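Local coordinates for TetR-family transcriptional regulator (Streptomyces coelicolor, PDB 2G7L), which probably binds operator DNA as a dimer through an N-terminal helix-turn-helix domain and so regulates transcription, at residues L19-L31 against L45-Y59. Numbering follows the deposited sequence.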
loop_
_atom_site.group_PDB
_atom_site.type_symbol
_atom_site.label_atom_id
_atom_site.label_comp_id
_atom_site.label_asym_id
_atom_site.label_seq_id
_atom_site.Cartn_x
_atom_site.Cartn_y
_atom_site.Cartn_z
ATOM N N LEU A 19 28.043 -2.111 20.892
ATOM C CA LEU A 19 26.846 -2.311 20.096
ATOM C C LEU A 19 26.696 -1.081 19.224
ATOM O O LEU A 19 26.841 0.039 19.722
ATOM C CB LEU A 19 25.643 -2.428 21.023
ATOM C CG LEU A 19 24.386 -3.231 20.678
ATOM C CD1 LEU A 19 24.608 -4.530 19.837
ATOM C CD2 LEU A 19 23.642 -3.538 21.964
ATOM N N SER A 20 26.425 -1.263 17.932
ATOM C CA SER A 20 26.096 -0.110 17.073
ATOM C C SER A 20 24.881 -0.414 16.211
ATOM O O SER A 20 24.510 -1.585 16.052
ATOM C CB SER A 20 27.287 0.293 16.200
ATOM O OG SER A 20 27.673 -0.779 15.348
ATOM N N ARG A 21 24.288 0.635 15.630
ATOM C CA ARG A 21 23.230 0.463 14.659
ATOM C C ARG A 21 23.749 -0.364 13.471
ATOM O O ARG A 21 23.086 -1.319 13.050
ATOM C CB ARG A 21 22.678 1.812 14.200
ATOM C CG ARG A 21 21.437 1.628 13.293
ATOM C CD ARG A 21 20.643 2.872 13.008
ATOM N NE ARG A 21 19.782 2.647 11.838
ATOM C CZ ARG A 21 18.471 2.409 11.892
ATOM N NH1 ARG A 21 17.764 2.208 10.781
ATOM N NH2 ARG A 21 17.856 2.393 13.049
ATOM N N ARG A 22 24.930 -0.014 12.938
ATOM C CA ARG A 22 25.450 -0.722 11.777
ATOM C C ARG A 22 25.553 -2.230 12.057
ATOM O O ARG A 22 25.204 -3.051 11.219
ATOM C CB ARG A 22 26.821 -0.183 11.375
ATOM C CG ARG A 22 27.446 -1.005 10.194
ATOM C CD ARG A 22 28.986 -0.956 10.120
ATOM N NE ARG A 22 29.601 -1.409 11.355
ATOM C CZ ARG A 22 29.778 -2.687 11.680
ATOM N NH1 ARG A 22 29.386 -3.676 10.866
ATOM N NH2 ARG A 22 30.336 -2.964 12.844
ATOM N N TRP A 23 26.095 -2.595 13.219
ATOM C CA TRP A 23 26.331 -4.008 13.535
ATOM C C TRP A 23 25.026 -4.783 13.651
ATOM O O TRP A 23 24.880 -5.891 13.121
ATOM C CB TRP A 23 27.169 -4.141 14.818
ATOM C CG TRP A 23 27.517 -5.577 15.263
ATOM C CD1 TRP A 23 27.578 -6.736 14.492
ATOM C CD2 TRP A 23 27.867 -5.967 16.587
ATOM N NE1 TRP A 23 27.930 -7.811 15.279
ATOM C CE2 TRP A 23 28.107 -7.360 16.570
ATOM C CE3 TRP A 23 28.003 -5.263 17.802
ATOM C CZ2 TRP A 23 28.505 -8.065 17.729
ATOM C CZ3 TRP A 23 28.411 -5.971 18.951
ATOM C CH2 TRP A 23 28.646 -7.354 18.892
ATOM N N ILE A 24 24.082 -4.179 14.357
ATOM C CA ILE A 24 22.716 -4.744 14.530
ATOM C C ILE A 24 22.058 -5.034 13.206
ATOM O O ILE A 24 21.478 -6.142 12.984
ATOM C CB ILE A 24 21.859 -3.769 15.355
ATOM C CG1 ILE A 24 22.410 -3.707 16.779
ATOM C CG2 ILE A 24 20.328 -4.145 15.290
ATOM C CD1 ILE A 24 21.976 -2.466 17.575
ATOM N N VAL A 25 22.159 -4.077 12.274
ATOM C CA VAL A 25 21.468 -4.279 10.985
ATOM C C VAL A 25 22.198 -5.239 10.092
ATOM O O VAL A 25 21.568 -6.048 9.390
ATOM C CB VAL A 25 20.774 -2.945 10.307
ATOM C CG1 VAL A 25 20.985 -1.659 11.065
ATOM C CG2 VAL A 25 20.964 -2.817 8.799
ATOM N N ASP A 26 23.539 -5.234 10.168
ATOM C CA ASP A 26 24.348 -6.174 9.342
ATOM C C ASP A 26 24.005 -7.588 9.781
ATOM O O ASP A 26 23.963 -8.491 8.954
ATOM C CB ASP A 26 25.900 -5.910 9.428
ATOM C CG ASP A 26 26.357 -4.572 8.712
ATOM O OD1 ASP A 26 25.497 -3.916 8.015
ATOM O OD2 ASP A 26 27.583 -4.205 8.803
ATOM N N THR A 27 23.789 -7.763 11.090
ATOM C CA THR A 27 23.366 -9.047 11.687
ATOM C C THR A 27 21.944 -9.467 11.235
ATOM O O THR A 27 21.720 -10.627 10.834
ATOM C CB THR A 27 23.414 -8.964 13.241
ATOM O OG1 THR A 27 24.727 -8.583 13.645
ATOM C CG2 THR A 27 23.129 -10.297 13.879
ATOM N N ALA A 28 20.993 -8.517 11.307
ATOM C CA ALA A 28 19.633 -8.727 10.768
ATOM C C ALA A 28 19.694 -9.194 9.329
ATOM O O ALA A 28 18.972 -10.097 8.966
ATOM C CB ALA A 28 18.796 -7.457 10.873
ATOM N N VAL A 29 20.559 -8.576 8.515
ATOM C CA VAL A 29 20.654 -8.911 7.111
ATOM C C VAL A 29 21.121 -10.342 6.955
ATOM O O VAL A 29 20.550 -11.114 6.155
ATOM C CB VAL A 29 21.617 -7.964 6.341
ATOM C CG1 VAL A 29 21.866 -8.496 4.895
ATOM C CG2 VAL A 29 21.049 -6.518 6.244
ATOM N N ALA A 30 22.200 -10.691 7.676
ATOM C CA ALA A 30 22.757 -12.040 7.652
ATOM C C ALA A 30 21.744 -13.046 8.156
ATOM O O ALA A 30 21.580 -14.072 7.545
ATOM C CB ALA A 30 24.104 -12.108 8.519
ATOM N N LEU A 31 21.066 -12.745 9.260
ATOM C CA LEU A 31 19.966 -13.610 9.752
ATOM C C LEU A 31 18.846 -13.890 8.705
ATOM O O LEU A 31 18.390 -15.043 8.576
ATOM C CB LEU A 31 19.365 -13.015 11.007
ATOM C CG LEU A 31 18.511 -13.923 11.857
ATOM C CD1 LEU A 31 19.237 -15.245 12.146
ATOM C CD2 LEU A 31 18.241 -13.138 13.120
ATOM N N LEU A 45 17.521 -11.418 17.633
ATOM C CA LEU A 45 18.674 -10.572 17.297
ATOM C C LEU A 45 19.495 -10.278 18.539
ATOM O O LEU A 45 20.708 -10.307 18.475
ATOM C CB LEU A 45 18.199 -9.265 16.636
ATOM C CG LEU A 45 19.010 -8.572 15.559
ATOM C CD1 LEU A 45 19.312 -9.514 14.406
ATOM C CD2 LEU A 45 18.141 -7.402 15.117
ATOM N N ALA A 46 18.809 -9.997 19.656
ATOM C CA ALA A 46 19.424 -9.826 20.990
ATOM C C ALA A 46 20.224 -11.080 21.379
ATOM O O ALA A 46 21.363 -11.005 21.865
ATOM C CB ALA A 46 18.342 -9.525 22.016
ATOM N N GLN A 47 19.641 -12.233 21.105
ATOM C CA GLN A 47 20.298 -13.499 21.343
ATOM C C GLN A 47 21.509 -13.590 20.451
ATOM O O GLN A 47 22.571 -13.980 20.890
ATOM C CB GLN A 47 19.343 -14.650 21.037
ATOM C CG GLN A 47 19.875 -16.052 21.353
ATOM C CD GLN A 47 19.578 -17.056 20.233
ATOM O OE1 GLN A 47 20.498 -17.473 19.503
ATOM N NE2 GLN A 47 18.287 -17.430 20.068
ATOM N N GLU A 48 21.363 -13.225 19.187
ATOM C CA GLU A 48 22.470 -13.339 18.255
ATOM C C GLU A 48 23.635 -12.402 18.623
ATOM O O GLU A 48 24.795 -12.678 18.325
ATOM C CB GLU A 48 21.980 -13.087 16.833
ATOM C CG GLU A 48 22.953 -13.513 15.767
ATOM C CD GLU A 48 23.084 -15.032 15.630
ATOM O OE1 GLU A 48 22.354 -15.799 16.299
ATOM O OE2 GLU A 48 23.928 -15.457 14.812
ATOM N N LEU A 49 23.337 -11.304 19.300
ATOM C CA LEU A 49 24.381 -10.365 19.676
ATOM C C LEU A 49 24.842 -10.503 21.148
ATOM O O LEU A 49 25.569 -9.633 21.653
ATOM C CB LEU A 49 23.920 -8.937 19.379
ATOM C CG LEU A 49 23.633 -8.692 17.890
ATOM C CD1 LEU A 49 22.838 -7.408 17.658
ATOM C CD2 LEU A 49 24.921 -8.654 17.138
ATOM N N ASP A 50 24.414 -11.581 21.822
ATOM C CA ASP A 50 24.723 -11.818 23.250
ATOM C C ASP A 50 24.378 -10.600 24.124
ATOM O O ASP A 50 25.180 -10.182 24.939
ATOM C CB ASP A 50 26.194 -12.229 23.454
ATOM C CG ASP A 50 26.641 -13.412 22.528
ATOM O OD1 ASP A 50 27.834 -13.412 22.098
ATOM O OD2 ASP A 50 25.833 -14.339 22.225
ATOM N N THR A 51 23.185 -10.041 23.928
ATOM C CA THR A 51 22.668 -8.900 24.699
ATOM C C THR A 51 21.114 -9.028 24.842
ATOM O O THR A 51 20.521 -10.023 24.374
ATOM C CB THR A 51 23.091 -7.565 24.031
ATOM O OG1 THR A 51 22.697 -6.455 24.847
ATOM C CG2 THR A 51 22.467 -7.415 22.662
ATOM N N GLY A 52 20.466 -8.059 25.494
ATOM C CA GLY A 52 19.002 -8.080 25.637
ATOM C C GLY A 52 18.280 -7.131 24.675
ATOM O O GLY A 52 18.886 -6.150 24.200
ATOM N N PRO A 53 16.975 -7.384 24.400
ATOM C CA PRO A 53 16.151 -6.516 23.548
ATOM C C PRO A 53 16.190 -5.002 23.880
ATOM O O PRO A 53 16.179 -4.175 22.950
ATOM C CB PRO A 53 14.739 -7.064 23.756
ATOM C CG PRO A 53 14.946 -8.497 24.141
ATOM C CD PRO A 53 16.205 -8.532 24.919
ATOM N N ALA A 54 16.228 -4.644 25.171
ATOM C CA ALA A 54 16.284 -3.233 25.611
ATOM C C ALA A 54 17.465 -2.460 25.017
ATOM O O ALA A 54 17.371 -1.262 24.719
ATOM C CB ALA A 54 16.310 -3.151 27.152
ATOM N N SER A 55 18.579 -3.153 24.856
ATOM C CA SER A 55 19.770 -2.578 24.243
ATOM C C SER A 55 19.578 -2.245 22.773
ATOM O O SER A 55 20.047 -1.228 22.307
ATOM C CB SER A 55 20.930 -3.550 24.370
ATOM O OG SER A 55 21.012 -3.994 25.693
ATOM N N LEU A 56 18.887 -3.117 22.056
ATOM C CA LEU A 56 18.677 -2.950 20.628
ATOM C C LEU A 56 17.685 -1.851 20.337
ATOM O O LEU A 56 17.741 -1.257 19.277
ATOM C CB LEU A 56 18.166 -4.243 20.011
ATOM C CG LEU A 56 18.929 -5.536 20.208
ATOM C CD1 LEU A 56 18.273 -6.589 19.373
ATOM C CD2 LEU A 56 20.367 -5.362 19.841
ATOM N N TYR A 57 16.785 -1.584 21.281
ATOM C CA TYR A 57 15.652 -0.668 21.065
ATOM C C TYR A 57 16.051 0.777 21.005
ATOM O O TYR A 57 15.295 1.608 20.526
ATOM C CB TYR A 57 14.540 -0.842 22.134
ATOM C CG TYR A 57 13.650 -2.054 21.936
ATOM C CD1 TYR A 57 13.347 -2.907 23.003
ATOM C CD2 TYR A 57 13.131 -2.351 20.695
ATOM C CE1 TYR A 57 12.543 -4.043 22.821
ATOM C CE2 TYR A 57 12.328 -3.457 20.491
ATOM C CZ TYR A 57 12.025 -4.308 21.552
ATOM O OH TYR A 57 11.206 -5.400 21.326
ATOM N N VAL A 58 17.231 1.086 21.497
ATOM C CA VAL A 58 17.751 2.431 21.380
ATOM C C VAL A 58 18.178 2.734 19.931
ATOM O O VAL A 58 18.131 3.884 19.495
ATOM C CB VAL A 58 18.881 2.709 22.427
ATOM C CG1 VAL A 58 19.278 1.453 23.135
ATOM C CG2 VAL A 58 20.097 3.399 21.804
ATOM N N TYR A 59 18.575 1.694 19.199
ATOM C CA TYR A 59 18.996 1.790 17.783
ATOM C C TYR A 59 17.815 1.587 16.837
ATOM O O TYR A 59 17.564 2.423 15.978
ATOM C CB TYR A 59 20.135 0.810 17.492
ATOM C CG TYR A 59 21.309 1.069 18.393
ATOM C CD1 TYR A 59 21.592 0.222 19.459
ATOM C CD2 TYR A 59 22.122 2.201 18.218
ATOM C CE1 TYR A 59 22.651 0.463 20.313
ATOM C CE2 TYR A 59 23.203 2.451 19.073
ATOM C CZ TYR A 59 23.455 1.578 20.120
ATOM O OH TYR A 59 24.513 1.803 20.999
#
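Leu-49 lays CD2 over one face of the Trp-23 indole, a CH-pi contact 3.8 Å from the centroid of the five-membered ring, while its CD1 packs against Ile-24 CG1 and Leu-19 CD1. One turn back, Leu-45 fits as a knob into a hole formed by Ile-24, Thr-27, Ala-28 and Leu-31. Ile-24, with CG1 beside its own backbone N (chi1 -67°), carries CD1 to 3.3 Å from Tyr-59 CD1, the two side chains crossing at about a right angle. One face of the Tyr-59 ring covers the Ser-20 to Arg-21 peptide at the helix start, and its OH comes 3.2 Å from Leu-19 O. Beside it, Arg-21 NH2 gives a weak, bent bond (2.9 Å, 126°) to Tyr-59 O. With an alanine in place of Tyr-59, Ile-24 CD1 would probably lose the ring it packs on and the peptide its aromatic cover. Helix 42-48 and the weakly bonded helix near 53-56 correspond to the helix-turn-helix expected in the TetR family; helix 63-74 also packs on Leu-45. The contact is chiefly apolar, which implies that close side-chain fit, more than polar bonding, holds this probable DNA-binding unit against the first helix.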